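Local coordinates for putative HMP/thiamine permease protein YkoE (Bacillus subtilis, PDB 5EDL) that serves as the substrate-binding S component of an ECF transporter, here holding thiamine, and probably moves hydroxymethylpyrimidine and/or thiamine across the membrane, at residues A[24-29]-A[79-84]; A[87-92]-A[127-132]; A[42-47]-A[148-153]. All blocks are in the same frame, centred on the assembly; numbering follows the deposited sequence.

Contact 1. Residues A[24-29]-A[79-84]; sequences FTHFGN and GNPSGP. With VIB (3-(4-amino-2-methyl-pyrimidin-5-ylmethyl)-5-(2-hydroxy-ethyl)-4-methyl-thiazol-3-ium), chain B.
The carboxamide of N80, whose ND2 meets the methyl of T25, takes a donor on each of its two faces at OD1. The hydroxyl of S82 comes from one side, with OG 2.7 Å from N80 OD1 and tilted 23° from the plane. The backbone N of S82 comes from the other, 2.9 Å from the same N80 OD1, and closes an Asx turn. N80 to G83 form a type I beta turn, and G79 just before it ends helix 63-77 in a Schellman motif; a CB at its backbone angles would be jammed against the preceding carbonyl O. This loop leads into helix 85-103 and packs against helix 4-35 beside the thiamine pocket.

With CG anti to the backbone N (chi1 -177°), the carboxamide carbon of N80 is carried to the T25 side, and the two side chains cross at about a right angle, T25 CG2 lying 3.5 Å from N80 ND2. Both residues also bond to E75 OE2, T25 through OG1 and N80 through ND2, which ties the loop and the helix to one carboxylate. T25 OG1 is also bonded to the carbonyl of Y21.

Farther out the contact is more exposed, and P81 meets helix 4-35 through its ring carbon CG. P81 CG approaches the H26 imidazole obliquely, 4.3 Å from H26 CE1, and sits near the amide of N29, at 3.8 Å from N29 ND2. On the ligand side, T25 OG1 stands 3.1 Å from C6A in the pyrimidine of thiamine.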
loop_
_atom_site.group_PDB
_atom_site.type_symbol
_atom_site.label_atom_id
_atom_site.label_comp_id
_atom_site.label_asym_id
_atom_site.label_seq_id
_atom_site.Cartn_x
_atom_site.Cartn_y
_atom_site.Cartn_z
ATOM N N PHE A 24 -5.778 -9.136 -8.790
ATOM C CA PHE A 24 -4.415 -8.978 -9.297
ATOM C C PHE A 24 -3.549 -10.194 -9.028
ATOM O O PHE A 24 -2.653 -10.504 -9.809
ATOM C CB PHE A 24 -3.766 -7.726 -8.708
ATOM C CG PHE A 24 -4.095 -6.483 -9.471
ATOM C CD1 PHE A 24 -3.272 -6.048 -10.495
ATOM C CD2 PHE A 24 -5.239 -5.766 -9.192
ATOM C CE1 PHE A 24 -3.580 -4.918 -11.213
ATOM C CE2 PHE A 24 -5.544 -4.630 -9.904
ATOM C CZ PHE A 24 -4.712 -4.214 -10.926
ATOM N N THR A 25 -3.823 -10.893 -7.934
ATOM C CA THR A 25 -3.111 -12.133 -7.666
ATOM C C THR A 25 -3.394 -13.160 -8.765
ATOM O O THR A 25 -2.478 -13.843 -9.246
ATOM C CB THR A 25 -3.485 -12.709 -6.299
ATOM O OG1 THR A 25 -2.822 -11.946 -5.290
ATOM C CG2 THR A 25 -3.058 -14.176 -6.187
ATOM N N HIS A 26 -4.655 -13.256 -9.166
ATOM C CA HIS A 26 -5.024 -14.175 -10.244
ATOM C C HIS A 26 -4.279 -13.817 -11.543
ATOM O O HIS A 26 -3.696 -14.691 -12.178
ATOM C CB HIS A 26 -6.540 -14.172 -10.447
ATOM C CG HIS A 26 -7.269 -15.071 -9.494
ATOM N ND1 HIS A 26 -7.091 -16.438 -9.481
ATOM C CD2 HIS A 26 -8.170 -14.799 -8.518
ATOM C CE1 HIS A 26 -7.851 -16.970 -8.538
ATOM N NE2 HIS A 26 -8.515 -15.997 -7.939
ATOM N N PHE A 27 -4.280 -12.530 -11.906
ATOM C CA PHE A 27 -3.457 -12.010 -13.016
ATOM C C PHE A 27 -1.986 -12.406 -12.901
ATOM O O PHE A 27 -1.364 -12.846 -13.869
ATOM C CB PHE A 27 -3.511 -10.476 -13.082
ATOM C CG PHE A 27 -4.847 -9.912 -13.466
ATOM C CD1 PHE A 27 -5.812 -10.700 -14.068
ATOM C CD2 PHE A 27 -5.131 -8.571 -13.233
ATOM C CE1 PHE A 27 -7.047 -10.164 -14.424
ATOM C CE2 PHE A 27 -6.361 -8.028 -13.586
ATOM C CZ PHE A 27 -7.320 -8.828 -14.182
ATOM N N GLY A 28 -1.427 -12.199 -11.715
ATOM C CA GLY A 28 -0.030 -12.479 -11.473
ATOM C C GLY A 28 0.332 -13.935 -11.670
ATOM O O GLY A 28 1.391 -14.238 -12.217
ATOM N N ASN A 29 -0.541 -14.835 -11.218
ATOM C CA ASN A 29 -0.317 -16.264 -11.423
ATOM C C ASN A 29 -0.298 -16.619 -12.909
ATOM O O ASN A 29 0.560 -17.388 -13.364
ATOM C CB ASN A 29 -1.383 -17.094 -10.700
ATOM C CG ASN A 29 -1.195 -17.105 -9.193
ATOM O OD1 ASN A 29 -0.085 -16.935 -8.698
ATOM N ND2 ASN A 29 -2.280 -17.318 -8.459
ATOM N N GLY A 79 -10.025 -16.641 -0.912
ATOM C CA GLY A 79 -9.570 -17.771 -1.701
ATOM C C GLY A 79 -8.239 -17.637 -2.419
ATOM O O GLY A 79 -8.025 -18.304 -3.428
ATOM N N ASN A 80 -7.344 -16.799 -1.910
ATOM C CA ASN A 80 -5.980 -16.753 -2.446
ATOM C C ASN A 80 -5.418 -18.172 -2.529
ATOM O O ASN A 80 -5.379 -18.877 -1.529
ATOM C CB ASN A 80 -5.071 -15.874 -1.585
ATOM C CG ASN A 80 -3.662 -15.744 -2.158
ATOM O OD1 ASN A 80 -2.842 -16.657 -2.044
ATOM N ND2 ASN A 80 -3.380 -14.608 -2.775
ATOM N N PRO A 81 -5.004 -18.598 -3.732
ATOM C CA PRO A 81 -4.588 -19.988 -3.987
ATOM C C PRO A 81 -3.363 -20.421 -3.170
ATOM O O PRO A 81 -3.162 -21.621 -2.947
ATOM C CB PRO A 81 -4.261 -19.994 -5.493
ATOM C CG PRO A 81 -4.882 -18.747 -6.040
ATOM C CD PRO A 81 -4.878 -17.751 -4.927
ATOM N N SER A 82 -2.559 -19.462 -2.728
ATOM C CA SER A 82 -1.374 -19.785 -1.942
ATOM C C SER A 82 -1.706 -19.935 -0.459
ATOM O O SER A 82 -0.825 -20.186 0.359
ATOM C CB SER A 82 -0.293 -18.714 -2.134
ATOM O OG SER A 82 -0.487 -17.617 -1.257
ATOM N N GLY A 83 -2.978 -19.775 -0.110
ATOM C CA GLY A 83 -3.394 -19.883 1.276
ATOM C C GLY A 83 -2.785 -18.841 2.202
ATOM O O GLY A 83 -2.540 -17.699 1.797
ATOM N N PRO A 84 -2.510 -19.240 3.456
ATOM C CA PRO A 84 -2.057 -18.331 4.515
ATOM C C PRO A 84 -0.682 -17.693 4.306
ATOM O O PRO A 84 -0.397 -16.706 5.007
ATOM C CB PRO A 84 -2.036 -19.219 5.763
ATOM C CG PRO A 84 -1.888 -20.620 5.238
ATOM C CD PRO A 84 -2.608 -20.638 3.920
HETATM C CM2 VIB B . -1.383 -8.990 0.083
HETATM N N4A VIB B . 2.562 -9.568 -2.755
HETATM C CM4 VIB B . 3.021 -12.043 -6.880
HETATM O O1 VIB B . 6.524 -12.415 -5.291
HETATM C C7 VIB B . 6.354 -13.788 -5.001
HETATM C C6 VIB B . 5.098 -14.262 -5.689
HETATM C C2 VIB B . 2.244 -13.084 -3.209
HETATM S S1 VIB B . 3.504 -13.973 -3.478
HETATM C C5 VIB B . 3.923 -13.661 -4.938
HETATM C C4 VIB B . 3.027 -12.669 -5.481
HETATM N N3 VIB B . 1.961 -12.312 -4.386
HETATM C C7A VIB B . 0.888 -11.359 -4.652
HETATM C C4A VIB B . 1.170 -9.852 -2.481
HETATM N N3A VIB B . 0.569 -9.336 -1.407
HETATM C C2A VIB B . -0.742 -9.615 -1.168
HETATM N N1A VIB B . -1.446 -10.409 -2.036
HETATM C C6A VIB B . -0.852 -10.941 -3.135
HETATM C C5A VIB B . 0.471 -10.647 -3.352
#

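Contact 2. Residues A[87-92]-A[127-132]; sequences IVIGIV and IYDLFV. With VIB (3-(4-amino-2-methyl-pyrimidin-5-ylmethyl)-5-(2-hydroxy-ethyl)-4-methyl-thiazol-3-ium), chain B; MPG ([(Z)-octadec-9-enyl] (2R)-2,3-bis(oxidanyl)propanoate), chain D.
Apolar side chains of I89, V88 and V92 pack around the ring of Y128 in a buried helix-to-helix contact between helix 85-103 and helix 111-132. Y128 CG lies anti to the backbone N (chi1 171°), which places the base of the ring beside I89 CG1, and the Y128 side chain crosses those of I89 and V88 at about a right angle. I89 CG1 sits over one face in a CH-pi contact, 3.9 Å from the Y128 ring centroid, and I89 CD1 closes to 3.4 Å from Y128 CD1. V132, one turn on, lies against the opposite face through CB. V88 CG1 meets Y128 CE2 at 3.7 Å.

The two helices are consecutive in the chain and form a helical hairpin; the local segments run antiparallel at 147°, their axes 10.8 Å apart. The hairpin separates two ligands. Toward the pocket, I89 CG2 lies 3.7 Å from N3A of thiamine, whose hydroxyl O1 donates to D129 OD2 at 2.7 Å. The carboxylate of D129 is further held by S133 OG at OD1 and by R150. On the other side, the bound octadecenyl glycerate lipid runs past I127, Y128 and V132, its C1 being 3.9 Å from Y128 CD2.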
loop_
_atom_site.group_PDB
_atom_site.type_symbol
_atom_site.label_atom_id
_atom_site.label_comp_id
_atom_site.label_asym_id
_atom_site.label_seq_id
_atom_site.Cartn_x
_atom_site.Cartn_y
_atom_site.Cartn_z
ATOM N N ILE A 87 -0.747 -14.057 3.979
ATOM C CA ILE A 87 -0.839 -13.267 5.203
ATOM C C ILE A 87 0.569 -12.932 5.716
ATOM O O ILE A 87 0.800 -11.843 6.231
ATOM C CB ILE A 87 -1.652 -13.983 6.300
ATOM C CG1 ILE A 87 -3.112 -14.139 5.845
ATOM C CG2 ILE A 87 -1.566 -13.206 7.618
ATOM C CD1 ILE A 87 -3.961 -15.045 6.715
ATOM N N VAL A 88 1.509 -13.859 5.537
ATOM C CA VAL A 88 2.897 -13.603 5.899
ATOM C C VAL A 88 3.497 -12.495 5.029
ATOM O O VAL A 88 4.109 -11.554 5.542
ATOM C CB VAL A 88 3.781 -14.858 5.766
ATOM C CG1 VAL A 88 5.189 -14.554 6.280
ATOM C CG2 VAL A 88 3.166 -16.058 6.509
ATOM N N ILE A 89 3.328 -12.587 3.712
ATOM C CA ILE A 89 3.918 -11.543 2.877
ATOM C C ILE A 89 3.197 -10.223 3.141
ATOM O O ILE A 89 3.791 -9.146 3.042
ATOM C CB ILE A 89 3.901 -11.897 1.359
ATOM C CG1 ILE A 89 5.027 -11.120 0.641
ATOM C CG2 ILE A 89 2.518 -11.657 0.748
ATOM C CD1 ILE A 89 5.293 -11.521 -0.812
ATOM N N GLY A 90 1.926 -10.306 3.524
ATOM C CA GLY A 90 1.179 -9.116 3.907
ATOM C C GLY A 90 1.787 -8.447 5.132
ATOM O O GLY A 90 2.007 -7.236 5.144
ATOM N N ILE A 91 2.068 -9.242 6.161
ATOM C CA ILE A 91 2.731 -8.742 7.361
ATOM C C ILE A 91 4.077 -8.112 6.974
ATOM O O ILE A 91 4.373 -6.987 7.367
ATOM C CB ILE A 91 2.948 -9.860 8.407
ATOM C CG1 ILE A 91 1.597 -10.340 8.978
ATOM C CG2 ILE A 91 3.896 -9.392 9.520
ATOM C CD1 ILE A 91 1.689 -11.660 9.744
ATOM N N VAL A 92 4.868 -8.822 6.171
ATOM C CA VAL A 92 6.181 -8.317 5.755
ATOM C C VAL A 92 6.060 -6.984 4.996
ATOM O O VAL A 92 6.772 -6.032 5.279
ATOM C CB VAL A 92 6.930 -9.368 4.881
ATOM C CG1 VAL A 92 8.151 -8.755 4.208
ATOM C CG2 VAL A 92 7.334 -10.572 5.726
ATOM N N ILE A 127 12.871 -9.472 0.016
ATOM C CA ILE A 127 13.543 -10.305 1.004
ATOM C C ILE A 127 12.751 -11.586 1.248
ATOM O O ILE A 127 13.317 -12.687 1.214
ATOM C CB ILE A 127 13.723 -9.562 2.336
ATOM C CG1 ILE A 127 14.700 -8.395 2.153
ATOM C CG2 ILE A 127 14.176 -10.540 3.418
ATOM C CD1 ILE A 127 14.846 -7.514 3.386
ATOM N N TYR A 128 11.444 -11.431 1.477
ATOM C CA TYR A 128 10.550 -12.566 1.672
ATOM C C TYR A 128 10.677 -13.578 0.520
ATOM O O TYR A 128 10.799 -14.783 0.750
ATOM C CB TYR A 128 9.095 -12.091 1.794
ATOM C CG TYR A 128 8.067 -13.206 1.781
ATOM C CD1 TYR A 128 7.539 -13.679 0.583
ATOM C CD2 TYR A 128 7.628 -13.784 2.958
ATOM C CE1 TYR A 128 6.595 -14.708 0.562
ATOM C CE2 TYR A 128 6.678 -14.808 2.951
ATOM C CZ TYR A 128 6.168 -15.264 1.746
ATOM O OH TYR A 128 5.234 -16.281 1.729
ATOM N N ASP A 129 10.658 -13.076 -0.712
ATOM C CA ASP A 129 10.707 -13.950 -1.881
ATOM C C ASP A 129 12.017 -14.728 -2.013
ATOM O O ASP A 129 12.027 -15.861 -2.503
ATOM C CB ASP A 129 10.463 -13.134 -3.150
ATOM C CG ASP A 129 9.010 -12.702 -3.290
ATOM O OD1 ASP A 129 8.116 -13.358 -2.697
ATOM O OD2 ASP A 129 8.772 -11.714 -4.006
ATOM N N LEU A 130 13.121 -14.118 -1.592
ATOM C CA LEU A 130 14.409 -14.810 -1.588
ATOM C C LEU A 130 14.407 -15.985 -0.600
ATOM O O LEU A 130 15.110 -16.960 -0.794
ATOM C CB LEU A 130 15.543 -13.832 -1.260
ATOM C CG LEU A 130 15.902 -12.859 -2.387
ATOM C CD1 LEU A 130 16.720 -11.681 -1.860
ATOM C CD2 LEU A 130 16.655 -13.605 -3.517
ATOM N N PHE A 131 13.608 -15.883 0.459
ATOM C CA PHE A 131 13.470 -16.985 1.405
ATOM C C PHE A 131 12.490 -18.052 0.931
ATOM O O PHE A 131 12.742 -19.247 1.080
ATOM C CB PHE A 131 13.015 -16.469 2.774
ATOM C CG PHE A 131 14.120 -15.874 3.587
ATOM C CD1 PHE A 131 15.005 -16.693 4.277
ATOM C CD2 PHE A 131 14.286 -14.503 3.655
ATOM C CE1 PHE A 131 16.034 -16.145 5.024
ATOM C CE2 PHE A 131 15.313 -13.949 4.404
ATOM C CZ PHE A 131 16.188 -14.765 5.083
ATOM N N VAL A 132 11.378 -17.608 0.359
ATOM C CA VAL A 132 10.215 -18.461 0.232
ATOM C C VAL A 132 9.827 -18.787 -1.204
ATOM O O VAL A 132 9.382 -19.893 -1.475
ATOM C CB VAL A 132 8.987 -17.816 0.929
ATOM C CG1 VAL A 132 7.727 -18.612 0.626
ATOM C CG2 VAL A 132 9.220 -17.744 2.432
HETATM C CM2 VIB B . -1.383 -8.990 0.083
HETATM N N4A VIB B . 2.562 -9.568 -2.755
HETATM C CM4 VIB B . 3.021 -12.043 -6.880
HETATM O O1 VIB B . 6.524 -12.415 -5.291
HETATM C C7 VIB B . 6.354 -13.788 -5.001
HETATM C C6 VIB B . 5.098 -14.262 -5.689
HETATM C C2 VIB B . 2.244 -13.084 -3.209
HETATM S S1 VIB B . 3.504 -13.973 -3.478
HETATM C C5 VIB B . 3.923 -13.661 -4.938
HETATM C C4 VIB B . 3.027 -12.669 -5.481
HETATM N N3 VIB B . 1.961 -12.312 -4.386
HETATM C C7A VIB B . 0.888 -11.359 -4.652
HETATM C C4A VIB B . 1.170 -9.852 -2.481
HETATM N N3A VIB B . 0.569 -9.336 -1.407
HETATM C C2A VIB B . -0.742 -9.615 -1.168
HETATM N N1A VIB B . -1.446 -10.409 -2.036
HETATM C C6A VIB B . -0.852 -10.941 -3.135
HETATM C C5A VIB B . 0.471 -10.647 -3.352
HETATM C C2 MPG D . 10.791 -13.769 6.510
HETATM C C3 MPG D . 11.174 -12.549 5.695
HETATM C C4 MPG D . 11.581 -11.431 6.630
HETATM C C5 MPG D . 11.735 -10.112 5.899
HETATM C C6 MPG D . 11.918 -9.020 6.933
HETATM C C7 MPG D . 12.371 -7.722 6.290
HETATM C C8 MPG D . 11.221 -6.735 6.201
HETATM C C9 MPG D . 11.284 -5.715 7.319
HETATM C C10 MPG D . 11.664 -4.443 7.065
HETATM C C11 MPG D . 12.033 -4.011 5.659
HETATM C C12 MPG D . 13.197 -3.041 5.698
HETATM C C13 MPG D . 13.049 -2.019 4.592
HETATM O O1 MPG D . 9.249 -15.575 6.168
HETATM C C1 MPG D . 10.337 -14.881 5.594
HETATM C CXD MPG D . 8.067 -17.827 6.025
HETATM O O2 MPG D . 7.425 -17.756 7.276
HETATM C C21 MPG D . 8.423 -19.270 5.733
HETATM O O3 MPG D . 7.260 -19.991 5.385
HETATM O O4 MPG D . 10.411 -17.507 5.913
HETATM C CX3 MPG D . 9.324 -16.976 6.034
#

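Contact 3. Residues A[42-47]-A[148-153]; sequences PIYGIW and VIRLIS. With VIB (3-(4-amino-2-methyl-pyrimidin-5-ylmethyl)-5-(2-hydroxy-ethyl)-4-methyl-thiazol-3-ium), chain B.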
loop_
_atom_site.group_PDB
_atom_site.type_symbol
_atom_site.label_atom_id
_atom_site.label_comp_id
_atom_site.label_asym_id
_atom_site.label_seq_id
_atom_site.Cartn_x
_atom_site.Cartn_y
_atom_site.Cartn_z
ATOM N N PRO A 42 5.853 -5.421 -12.748
ATOM C CA PRO A 42 5.290 -4.090 -13.020
ATOM C C PRO A 42 4.022 -3.756 -12.227
ATOM O O PRO A 42 3.783 -2.575 -11.949
ATOM C CB PRO A 42 4.982 -4.152 -14.523
ATOM C CG PRO A 42 6.034 -5.061 -15.055
ATOM C CD PRO A 42 6.116 -6.156 -13.996
ATOM N N ILE A 43 3.220 -4.760 -11.873
ATOM C CA ILE A 43 1.976 -4.497 -11.152
ATOM C C ILE A 43 2.136 -4.699 -9.647
ATOM O O ILE A 43 1.171 -4.538 -8.902
ATOM C CB ILE A 43 0.806 -5.397 -11.635
ATOM C CG1 ILE A 43 1.054 -6.868 -11.258
ATOM C CG2 ILE A 43 0.537 -5.193 -13.134
ATOM C CD1 ILE A 43 -0.067 -7.821 -11.619
ATOM N N TYR A 44 3.346 -5.033 -9.201
ATOM C CA TYR A 44 3.535 -5.492 -7.819
ATOM C C TYR A 44 3.068 -4.468 -6.776
ATOM O O TYR A 44 2.476 -4.834 -5.766
ATOM C CB TYR A 44 5.001 -5.861 -7.548
ATOM C CG TYR A 44 5.118 -7.040 -6.599
ATOM C CD1 TYR A 44 4.830 -6.896 -5.247
ATOM C CD2 TYR A 44 5.468 -8.312 -7.068
ATOM C CE1 TYR A 44 4.906 -7.978 -4.373
ATOM C CE2 TYR A 44 5.551 -9.404 -6.202
ATOM C CZ TYR A 44 5.264 -9.231 -4.862
ATOM O OH TYR A 44 5.328 -10.300 -4.004
ATOM N N GLY A 45 3.325 -3.189 -7.034
ATOM C CA GLY A 45 3.010 -2.148 -6.070
ATOM C C GLY A 45 1.536 -2.047 -5.702
ATOM O O GLY A 45 1.195 -1.471 -4.664
ATOM N N ILE A 46 0.654 -2.586 -6.542
ATOM C CA ILE A 46 -0.769 -2.582 -6.220
ATOM C C ILE A 46 -1.018 -3.323 -4.909
ATOM O O ILE A 46 -1.914 -2.947 -4.151
ATOM C CB ILE A 46 -1.641 -3.228 -7.326
ATOM C CG1 ILE A 46 -3.085 -2.734 -7.229
ATOM C CG2 ILE A 46 -1.625 -4.738 -7.216
ATOM C CD1 ILE A 46 -3.249 -1.230 -7.508
ATOM N N TRP A 47 -0.229 -4.362 -4.633
ATOM C CA TRP A 47 -0.433 -5.139 -3.403
ATOM C C TRP A 47 0.011 -4.400 -2.140
ATOM O O TRP A 47 -0.165 -4.925 -1.032
ATOM C CB TRP A 47 0.282 -6.504 -3.484
ATOM C CG TRP A 47 -0.380 -7.437 -4.468
ATOM C CD1 TRP A 47 -1.671 -7.892 -4.440
ATOM C CD2 TRP A 47 0.229 -8.035 -5.617
ATOM N NE1 TRP A 47 -1.904 -8.730 -5.512
ATOM C CE2 TRP A 47 -0.752 -8.826 -6.251
ATOM C CE3 TRP A 47 1.517 -7.975 -6.172
ATOM C CZ2 TRP A 47 -0.485 -9.555 -7.413
ATOM C CZ3 TRP A 47 1.774 -8.688 -7.328
ATOM C CH2 TRP A 47 0.776 -9.464 -7.939
ATOM N N VAL A 148 14.425 -3.586 -9.287
ATOM C CA VAL A 148 14.278 -2.238 -9.803
ATOM C C VAL A 148 12.837 -1.990 -10.265
ATOM O O VAL A 148 12.227 -0.974 -9.907
ATOM C CB VAL A 148 15.256 -1.963 -10.954
ATOM C CG1 VAL A 148 14.853 -0.714 -11.697
ATOM C CG2 VAL A 148 16.683 -1.832 -10.412
ATOM N N ILE A 149 12.298 -2.918 -11.057
ATOM C CA ILE A 149 10.905 -2.833 -11.483
ATOM C C ILE A 149 9.963 -2.801 -10.276
ATOM O O ILE A 149 9.032 -1.999 -10.230
ATOM C CB ILE A 149 10.501 -4.006 -12.398
ATOM C CG1 ILE A 149 11.373 -4.027 -13.664
ATOM C CG2 ILE A 149 9.021 -3.900 -12.758
ATOM C CD1 ILE A 149 11.153 -5.261 -14.564
ATOM N N ARG A 150 10.201 -3.662 -9.292
ATOM C CA ARG A 150 9.319 -3.678 -8.129
ATOM C C ARG A 150 9.433 -2.377 -7.322
ATOM O O ARG A 150 8.440 -1.909 -6.762
ATOM C CB ARG A 150 9.593 -4.872 -7.214
ATOM C CG ARG A 150 8.445 -5.108 -6.201
ATOM C CD ARG A 150 8.702 -6.298 -5.262
ATOM N NE ARG A 150 8.809 -7.569 -5.989
ATOM C CZ ARG A 150 8.893 -8.761 -5.407
ATOM N NH1 ARG A 150 8.881 -8.862 -4.082
ATOM N NH2 ARG A 150 8.988 -9.857 -6.153
ATOM N N LEU A 151 10.632 -1.807 -7.255
ATOM C CA LEU A 151 10.810 -0.536 -6.557
ATOM C C LEU A 151 10.014 0.578 -7.253
ATOM O O LEU A 151 9.327 1.369 -6.603
ATOM C CB LEU A 151 12.291 -0.171 -6.471
ATOM C CG LEU A 151 13.119 -0.937 -5.427
ATOM C CD1 LEU A 151 14.606 -0.780 -5.685
ATOM C CD2 LEU A 151 12.772 -0.464 -4.023
ATOM N N ILE A 152 10.086 0.625 -8.577
ATOM C CA ILE A 152 9.356 1.641 -9.323
ATOM C C ILE A 152 7.846 1.462 -9.170
ATOM O O ILE A 152 7.102 2.435 -8.988
ATOM C CB ILE A 152 9.739 1.617 -10.811
ATOM C CG1 ILE A 152 11.219 1.993 -10.966
ATOM C CG2 ILE A 152 8.848 2.563 -11.604
ATOM C CD1 ILE A 152 11.739 1.833 -12.344
ATOM N N SER A 153 7.408 0.209 -9.235
ATOM C CA SER A 153 5.996 -0.128 -9.121
ATOM C C SER A 153 5.464 0.215 -7.723
ATOM O O SER A 153 4.342 0.695 -7.582
ATOM C CB SER A 153 5.762 -1.622 -9.430
ATOM O OG SER A 153 4.394 -1.976 -9.269
HETATM C CM2 VIB B . -1.383 -8.990 0.083
HETATM N N4A VIB B . 2.562 -9.568 -2.755
HETATM C CM4 VIB B . 3.021 -12.043 -6.880
HETATM O O1 VIB B . 6.524 -12.415 -5.291
HETATM C C7 VIB B . 6.354 -13.788 -5.001
HETATM C C6 VIB B . 5.098 -14.262 -5.689
HETATM C C2 VIB B . 2.244 -13.084 -3.209
HETATM S S1 VIB B . 3.504 -13.973 -3.478
HETATM C C5 VIB B . 3.923 -13.661 -4.938
HETATM C C4 VIB B . 3.027 -12.669 -5.481
HETATM N N3 VIB B . 1.961 -12.312 -4.386
HETATM C C7A VIB B . 0.888 -11.359 -4.652
HETATM C C4A VIB B . 1.170 -9.852 -2.481
HETATM N N3A VIB B . 0.569 -9.336 -1.407
HETATM C C2A VIB B . -0.742 -9.615 -1.168
HETATM N N1A VIB B . -1.446 -10.409 -2.036
HETATM C C6A VIB B . -0.852 -10.941 -3.135
HETATM C C5A VIB B . 0.471 -10.647 -3.352
#
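The hydroxyl of S153 links two backbone groups of the 42-47 loop. S153 OG donates to P42 O at 2.8 Å, from above the plane of that carbonyl, and accepts from G45 N, also at 2.8 Å between G45 N and S153 OG, with a nearly straight N-H angle of 162°. The backbones also come close here: G45 CA makes a CA-H...O contact with S153 O, and a CB on residue 45 would clash with that oxygen.

The guanidinium of R150 lies flat on the ring of Y44, the planes 12° apart, in a cation-pi stack with R150 CZ 3.8 Å from the Y44 centroid. The chain of R150 bends at chi3 (-62°), bringing NE over the ring, while CD adds a CH-pi contact on the same face. A salt bridge to E41 through NE, together with the D129 carboxylate, fixes the rotation of the guanidinium.

This is one wall of the thiamine pocket of the S component, where the loop between helix 4-35 and helix 49-58 meets helix 140-170. Y44 OH donates to O1 of thiamine at 2.7 Å and accepts a weak bond from thiamine N4A at 3.1 Å. W47 CE3 lies against the other face of Y44. The indole spreads along the ligand, with C7A, the carbon bridging the two thiamine rings, 3.3 Å above its plane. An alanine in place of W47 would probably leave the pyrimidine and C7A without the flat surface they rest on, and the carbonyl of Y21 without its NE1 donor. At the outer end, P42 and I149 lie side by side, P42 CD being 3.9 Å from I149 CG2.

In the fold
The three contacts surround one thiamine, and each touches it. Their centres are about 14 Å (contacts 1 and 2), 15 Å (contacts 2 and 3) and 17 Å (contacts 1 and 3) apart. Contacts 2 and 3 are joined by a salt bridge, D129 OD2 to R150 NH2 at 2.8 Å, and by packing of I89 CD1 on Y44 OH at 3.4 Å, close to the hydroxyethyl end of the ligand. Contacts 1 and 3 meet at the pyrimidine end, with T25 OG1 3.4 Å from W47 NE1. Contacts 1 and 2 follow one another in the chain, 79-84 running almost directly into 87-92, and share the ligand without otherwise touching.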